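Local coordinates for protein LST4 (Kluyveromyces lactis, PDB 4ZY8) that probably takes part in amino acid uptake and Golgi-to-plasma-membrane protein trafficking, this piece being its longin domain of the DENN family, at residues I71-I85 and I96-L110. Sequence-based numbering, arbitrary orientation.
Sequences IKVVKSANIVLFTRI and IAISCCVTDDVLPVL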
loop_
_atom_site.group_PDB
_atom_site.type_symbol
_atom_site.label_atom_id
_atom_site.label_comp_id
_atom_site.label_asym_id
_atom_site.label_seq_id
_atom_site.Cartn_x
_atom_site.Cartn_y
_atom_site.Cartn_z
ATOM N N ILE A 71 -0.259 8.026 6.960
ATOM C CA ILE A 71 -1.431 8.623 6.341
ATOM C C ILE A 71 -1.108 10.063 5.951
ATOM O O ILE A 71 -0.697 10.864 6.797
ATOM C CB ILE A 71 -2.639 8.604 7.270
ATOM C CG1 ILE A 71 -2.894 7.189 7.796
ATOM C CG2 ILE A 71 -3.861 9.133 6.542
ATOM C CD1 ILE A 71 -4.158 7.086 8.635
ATOM N N LYS A 72 -1.287 10.378 4.672
ATOM C CA LYS A 72 -1.005 11.715 4.142
ATOM C C LYS A 72 -2.196 12.281 3.371
ATOM O O LYS A 72 -2.944 11.535 2.737
ATOM C CB LYS A 72 0.230 11.685 3.241
ATOM N N VAL A 73 -2.364 13.597 3.388
ATOM C CA VAL A 73 -3.455 14.215 2.636
ATOM C C VAL A 73 -2.944 14.897 1.368
ATOM O O VAL A 73 -2.165 15.848 1.445
ATOM C CB VAL A 73 -4.216 15.246 3.491
ATOM C CG1 VAL A 73 -5.267 15.956 2.652
ATOM C CG2 VAL A 73 -4.851 14.570 4.696
ATOM N N VAL A 74 -3.380 14.420 0.203
ATOM C CA VAL A 74 -2.949 15.030 -1.039
ATOM C C VAL A 74 -3.970 16.135 -1.294
ATOM O O VAL A 74 -5.057 15.869 -1.804
ATOM C CB VAL A 74 -2.899 14.025 -2.214
ATOM C CG1 VAL A 74 -2.322 14.696 -3.451
ATOM C CG2 VAL A 74 -2.056 12.813 -1.841
ATOM N N LYS A 75 -3.627 17.369 -0.940
ATOM C CA LYS A 75 -4.595 18.476 -0.967
ATOM C C LYS A 75 -4.988 18.772 -2.405
ATOM O O LYS A 75 -6.132 19.133 -2.695
ATOM C CB LYS A 75 -4.025 19.733 -0.306
ATOM N N SER A 76 -4.024 18.585 -3.301
ATOM C CA SER A 76 -4.199 18.857 -4.718
ATOM C C SER A 76 -5.245 17.978 -5.394
ATOM O O SER A 76 -5.574 18.224 -6.553
ATOM C CB SER A 76 -2.860 18.697 -5.440
ATOM O OG SER A 76 -2.499 17.332 -5.580
ATOM N N ALA A 77 -5.735 16.946 -4.700
ATOM C CA ALA A 77 -6.663 15.979 -5.299
ATOM C C ALA A 77 -7.810 15.515 -4.384
ATOM O O ALA A 77 -8.517 14.560 -4.725
ATOM C CB ALA A 77 -5.898 14.772 -5.804
ATOM N N ASN A 78 -7.992 16.169 -3.236
ATOM C CA ASN A 78 -9.047 15.796 -2.278
ATOM C C ASN A 78 -8.963 14.319 -1.889
ATOM O O ASN A 78 -9.983 13.633 -1.723
ATOM C CB ASN A 78 -10.427 16.093 -2.871
ATOM C CG ASN A 78 -10.624 17.562 -3.164
ATOM O OD1 ASN A 78 -10.264 18.420 -2.360
ATOM N ND2 ASN A 78 -11.163 17.864 -4.346
ATOM N N ILE A 79 -7.732 13.843 -1.739
ATOM C CA ILE A 79 -7.480 12.432 -1.534
ATOM C C ILE A 79 -6.648 12.192 -0.277
ATOM O O ILE A 79 -5.783 12.992 0.066
ATOM C CB ILE A 79 -6.793 11.846 -2.797
ATOM C CG1 ILE A 79 -7.862 11.412 -3.806
ATOM C CG2 ILE A 79 -5.866 10.708 -2.451
ATOM C CD1 ILE A 79 -7.319 10.928 -5.121
ATOM N N VAL A 80 -6.925 11.093 0.416
ATOM C CA VAL A 80 -6.065 10.641 1.493
ATOM C C VAL A 80 -5.331 9.388 1.033
ATOM O O VAL A 80 -5.925 8.528 0.400
ATOM C CB VAL A 80 -6.886 10.382 2.783
ATOM C CG1 VAL A 80 -6.373 9.189 3.527
ATOM C CG2 VAL A 80 -6.876 11.619 3.658
ATOM N N LEU A 81 -4.031 9.325 1.301
ATOM C CA LEU A 81 -3.205 8.187 0.916
ATOM C C LEU A 81 -2.710 7.458 2.158
ATOM O O LEU A 81 -2.038 8.069 2.993
ATOM C CB LEU A 81 -2.021 8.656 0.050
ATOM C CG LEU A 81 -0.978 7.642 -0.437
ATOM C CD1 LEU A 81 -1.563 6.734 -1.505
ATOM C CD2 LEU A 81 0.266 8.353 -0.990
ATOM N N PHE A 82 -3.066 6.181 2.323
ATOM C CA PHE A 82 -2.492 5.434 3.435
ATOM C C PHE A 82 -1.604 4.300 2.939
ATOM O O PHE A 82 -1.956 3.556 2.026
ATOM C CB PHE A 82 -3.568 4.936 4.421
ATOM C CG PHE A 82 -4.627 4.009 3.838
ATOM C CD1 PHE A 82 -4.540 2.636 4.016
ATOM C CD2 PHE A 82 -5.740 4.515 3.187
ATOM C CE1 PHE A 82 -5.532 1.775 3.527
ATOM C CE2 PHE A 82 -6.745 3.668 2.694
ATOM C CZ PHE A 82 -6.637 2.297 2.871
ATOM N N THR A 83 -0.431 4.211 3.551
ATOM C CA THR A 83 0.643 3.347 3.078
ATOM C C THR A 83 1.219 2.454 4.170
ATOM O O THR A 83 1.626 2.934 5.219
ATOM C CB THR A 83 1.819 4.198 2.504
ATOM O OG1 THR A 83 1.375 4.920 1.360
ATOM C CG2 THR A 83 3.000 3.304 2.095
ATOM N N ARG A 84 1.284 1.161 3.894
ATOM C CA ARG A 84 2.064 0.228 4.698
ATOM C C ARG A 84 3.391 0.003 3.996
ATOM O O ARG A 84 3.419 -0.463 2.855
ATOM C CB ARG A 84 1.319 -1.099 4.868
ATOM C CG ARG A 84 2.178 -2.308 5.303
ATOM C CD ARG A 84 2.712 -2.187 6.741
ATOM N NE ARG A 84 1.643 -1.925 7.724
ATOM C CZ ARG A 84 1.017 -2.838 8.463
ATOM N NH1 ARG A 84 1.317 -4.133 8.360
ATOM N NH2 ARG A 84 0.078 -2.441 9.317
ATOM N N ILE A 85 4.498 0.300 4.665
ATOM C CA ILE A 85 5.784 0.103 4.019
ATOM C C ILE A 85 6.610 -0.822 4.922
ATOM O O ILE A 85 6.555 -0.709 6.132
ATOM C CB ILE A 85 6.468 1.469 3.724
ATOM C CG1 ILE A 85 7.691 1.322 2.831
ATOM C CG2 ILE A 85 6.759 2.261 4.996
ATOM C CD1 ILE A 85 8.071 2.642 2.189
ATOM N N ILE A 96 9.134 -2.401 0.422
ATOM C CA ILE A 96 7.932 -2.679 -0.343
ATOM C C ILE A 96 6.813 -1.836 0.240
ATOM O O ILE A 96 6.698 -1.715 1.462
ATOM C CB ILE A 96 7.533 -4.157 -0.301
ATOM C CG1 ILE A 96 8.582 -5.024 -0.989
ATOM C CG2 ILE A 96 6.185 -4.362 -0.964
ATOM C CD1 ILE A 96 8.242 -6.507 -0.939
ATOM N N ALA A 97 5.974 -1.267 -0.616
ATOM C CA ALA A 97 4.868 -0.463 -0.140
ATOM C C ALA A 97 3.521 -0.962 -0.669
ATOM O O ALA A 97 3.377 -1.361 -1.840
ATOM C CB ALA A 97 5.062 0.994 -0.512
ATOM N N ILE A 98 2.547 -0.955 0.228
ATOM C CA ILE A 98 1.155 -1.179 -0.126
ATOM C C ILE A 98 0.429 0.122 0.169
ATOM O O ILE A 98 0.279 0.493 1.339
ATOM C CB ILE A 98 0.536 -2.340 0.666
ATOM C CG1 ILE A 98 1.388 -3.599 0.486
ATOM C CG2 ILE A 98 -0.926 -2.557 0.247
ATOM C CD1 ILE A 98 0.966 -4.733 1.314
ATOM N N SER A 99 0.024 0.839 -0.878
ATOM C CA SER A 99 -0.551 2.180 -0.706
ATOM C C SER A 99 -1.952 2.287 -1.282
ATOM O O SER A 99 -2.243 1.752 -2.353
ATOM C CB SER A 99 0.330 3.249 -1.376
ATOM O OG SER A 99 1.673 3.215 -0.935
ATOM N N CYS A 100 -2.796 3.073 -0.637
ATOM C CA CYS A 100 -4.161 3.190 -1.093
ATOM C C CYS A 100 -4.642 4.637 -1.071
ATOM O O CYS A 100 -4.458 5.335 -0.075
ATOM C CB CYS A 100 -5.074 2.306 -0.238
ATOM S SG CYS A 100 -6.797 2.213 -0.834
ATOM N N CYS A 101 -5.232 5.086 -2.180
ATOM C CA CYS A 101 -5.860 6.410 -2.245
ATOM C C CYS A 101 -7.364 6.288 -2.047
ATOM O O CYS A 101 -8.005 5.468 -2.692
ATOM C CB CYS A 101 -5.596 7.097 -3.592
ATOM S SG CYS A 101 -3.889 7.106 -4.143
ATOM N N VAL A 102 -7.917 7.123 -1.199
ATOM C CA VAL A 102 -9.344 7.280 -1.052
ATOM C C VAL A 102 -9.692 8.762 -0.905
ATOM O O VAL A 102 -8.842 9.569 -0.667
ATOM C CB VAL A 102 -9.895 6.512 0.166
ATOM C CG1 VAL A 102 -9.841 5.026 -0.057
ATOM C CG2 VAL A 102 -9.155 6.880 1.429
ATOM N N THR A 103 -10.963 9.087 -1.031
ATOM C CA THR A 103 -11.456 10.441 -0.826
ATOM C C THR A 103 -11.139 10.938 0.586
ATOM O O THR A 103 -11.272 10.178 1.546
ATOM C CB THR A 103 -12.976 10.489 -1.028
ATOM O OG1 THR A 103 -13.309 9.884 -2.287
ATOM C CG2 THR A 103 -13.470 11.921 -0.984
ATOM N N ASP A 104 -10.738 12.181 0.703
ATOM C CA ASP A 104 -10.316 12.680 1.974
ATOM C C ASP A 104 -11.406 12.690 3.037
ATOM O O ASP A 104 -11.121 12.789 4.192
ATOM C CB ASP A 104 -9.625 14.027 1.845
ATOM C CG ASP A 104 -10.523 15.097 1.321
ATOM O OD1 ASP A 104 -11.727 14.896 1.222
ATOM O OD2 ASP A 104 -10.021 16.163 1.014
ATOM N N ASP A 105 -12.652 12.522 2.640
ATOM C CA ASP A 105 -13.702 12.490 3.632
ATOM C C ASP A 105 -13.965 11.133 4.241
ATOM O O ASP A 105 -14.848 10.982 5.041
ATOM C CB ASP A 105 -14.984 13.119 3.121
ATOM C CG ASP A 105 -15.490 12.486 1.898
ATOM O OD1 ASP A 105 -15.062 11.385 1.573
ATOM O OD2 ASP A 105 -16.341 13.096 1.251
ATOM N N VAL A 106 -13.172 10.161 3.839
ATOM C CA VAL A 106 -13.102 8.860 4.479
ATOM C C VAL A 106 -12.191 8.879 5.722
ATOM O O VAL A 106 -12.229 7.955 6.553
ATOM C CB VAL A 106 -12.609 7.795 3.438
ATOM C CG1 VAL A 106 -12.456 6.412 4.045
ATOM C CG2 VAL A 106 -13.569 7.725 2.257
ATOM N N LEU A 107 -11.380 9.930 5.858
ATOM C CA LEU A 107 -10.385 9.993 6.942
ATOM C C LEU A 107 -10.972 9.736 8.338
ATOM O O LEU A 107 -10.355 9.028 9.131
ATOM C CB LEU A 107 -9.613 11.335 6.917
ATOM C CG LEU A 107 -8.443 11.411 7.925
ATOM C CD1 LEU A 107 -7.363 10.334 7.704
ATOM C CD2 LEU A 107 -7.792 12.807 7.993
ATOM N N PRO A 108 -12.163 10.299 8.659
ATOM C CA PRO A 108 -12.708 9.961 9.988
ATOM C C PRO A 108 -12.970 8.454 10.212
ATOM O O PRO A 108 -12.693 7.921 11.285
ATOM C CB PRO A 108 -14.044 10.722 10.024
ATOM C CG PRO A 108 -13.902 11.809 9.041
ATOM C CD PRO A 108 -13.005 11.292 7.961
ATOM N N VAL A 109 -13.500 7.777 9.204
ATOM C CA VAL A 109 -13.785 6.345 9.319
ATOM C C VAL A 109 -12.490 5.522 9.297
ATOM O O VAL A 109 -12.311 4.576 10.066
ATOM C CB VAL A 109 -14.717 5.884 8.184
ATOM C CG1 VAL A 109 -15.011 4.404 8.317
ATOM C CG2 VAL A 109 -16.025 6.677 8.235
ATOM N N LEU A 110 -11.588 5.912 8.407
ATOM C CA LEU A 110 -10.292 5.288 8.310
ATOM C C LEU A 110 -9.591 5.329 9.664
ATOM O O LEU A 110 -9.006 4.341 10.078
ATOM C CB LEU A 110 -9.447 5.970 7.230
ATOM C CG LEU A 110 -8.044 5.407 7.054
ATOM C CD1 LEU A 110 -8.101 3.948 6.588
ATOM C CD2 LEU A 110 -7.219 6.259 6.095
#
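The Phe82 ring is sandwiched between two side chains of 96-110. Cys100 CB covers one face, set toward the rim and 3.5 Å from Phe82 CZ; Leu110 CD1 sits over the centre of the opposite face, 11° off the ring normal, and both are CH-pi contacts. Cys100 SG approaches the ring obliquely, while Val102 CG2 meets its edge near the ring plane, 4.2 Å from Phe82 CE2. The ring can lean over its cross-strand partner because Phe82 CG lies between its own backbone N and carbonyl carbon (chi1 60°). Leu110 CD2 extends this apolar patch to Val80 CG1, 4.0 Å away, and tip to tip to Ile71 CD1.

On the other face of the sheet, Thr83 and Ser99 form a non-hydrogen-bonded backbone pair whose hydroxyls bond instead, OG1 to OG at 2.9 Å, so each buried oxygen has a partner. Beside them Leu81 CD1 touches Cys101 SG at 3.5 Å.

Paired backbone bonds at Val80-Val102, Phe82-Cys100 and Arg84-Ile98 fix the antiparallel register, with strand axes 153° apart. Past the strand end, Asp104 N reaches Asn78 O at 2.9 Å from above the carbonyl plane, tying the turn before 79-85 to the 3-10 segment 104-106. Two residues, Asn78 and Ile79, stand opposite the single Val74, which makes a G1 beta bulge; Asn78 has the positive phi its first position needs.

The hairpin lies inside the five-stranded antiparallel sheet of the longin domain, with 95-103 as its middle strand and 79-87 between that strand and the edge strand 68-74. Helix 150-166 packs Phe159 on Phe82, Ile98 and Cys100, and helix 114-134 supplies Asp122 and Glu125, which with Asp69 form salt bridges to Arg84. Across the sheet, Ile54 of helix 47-55 touches Ala97 and Ser99.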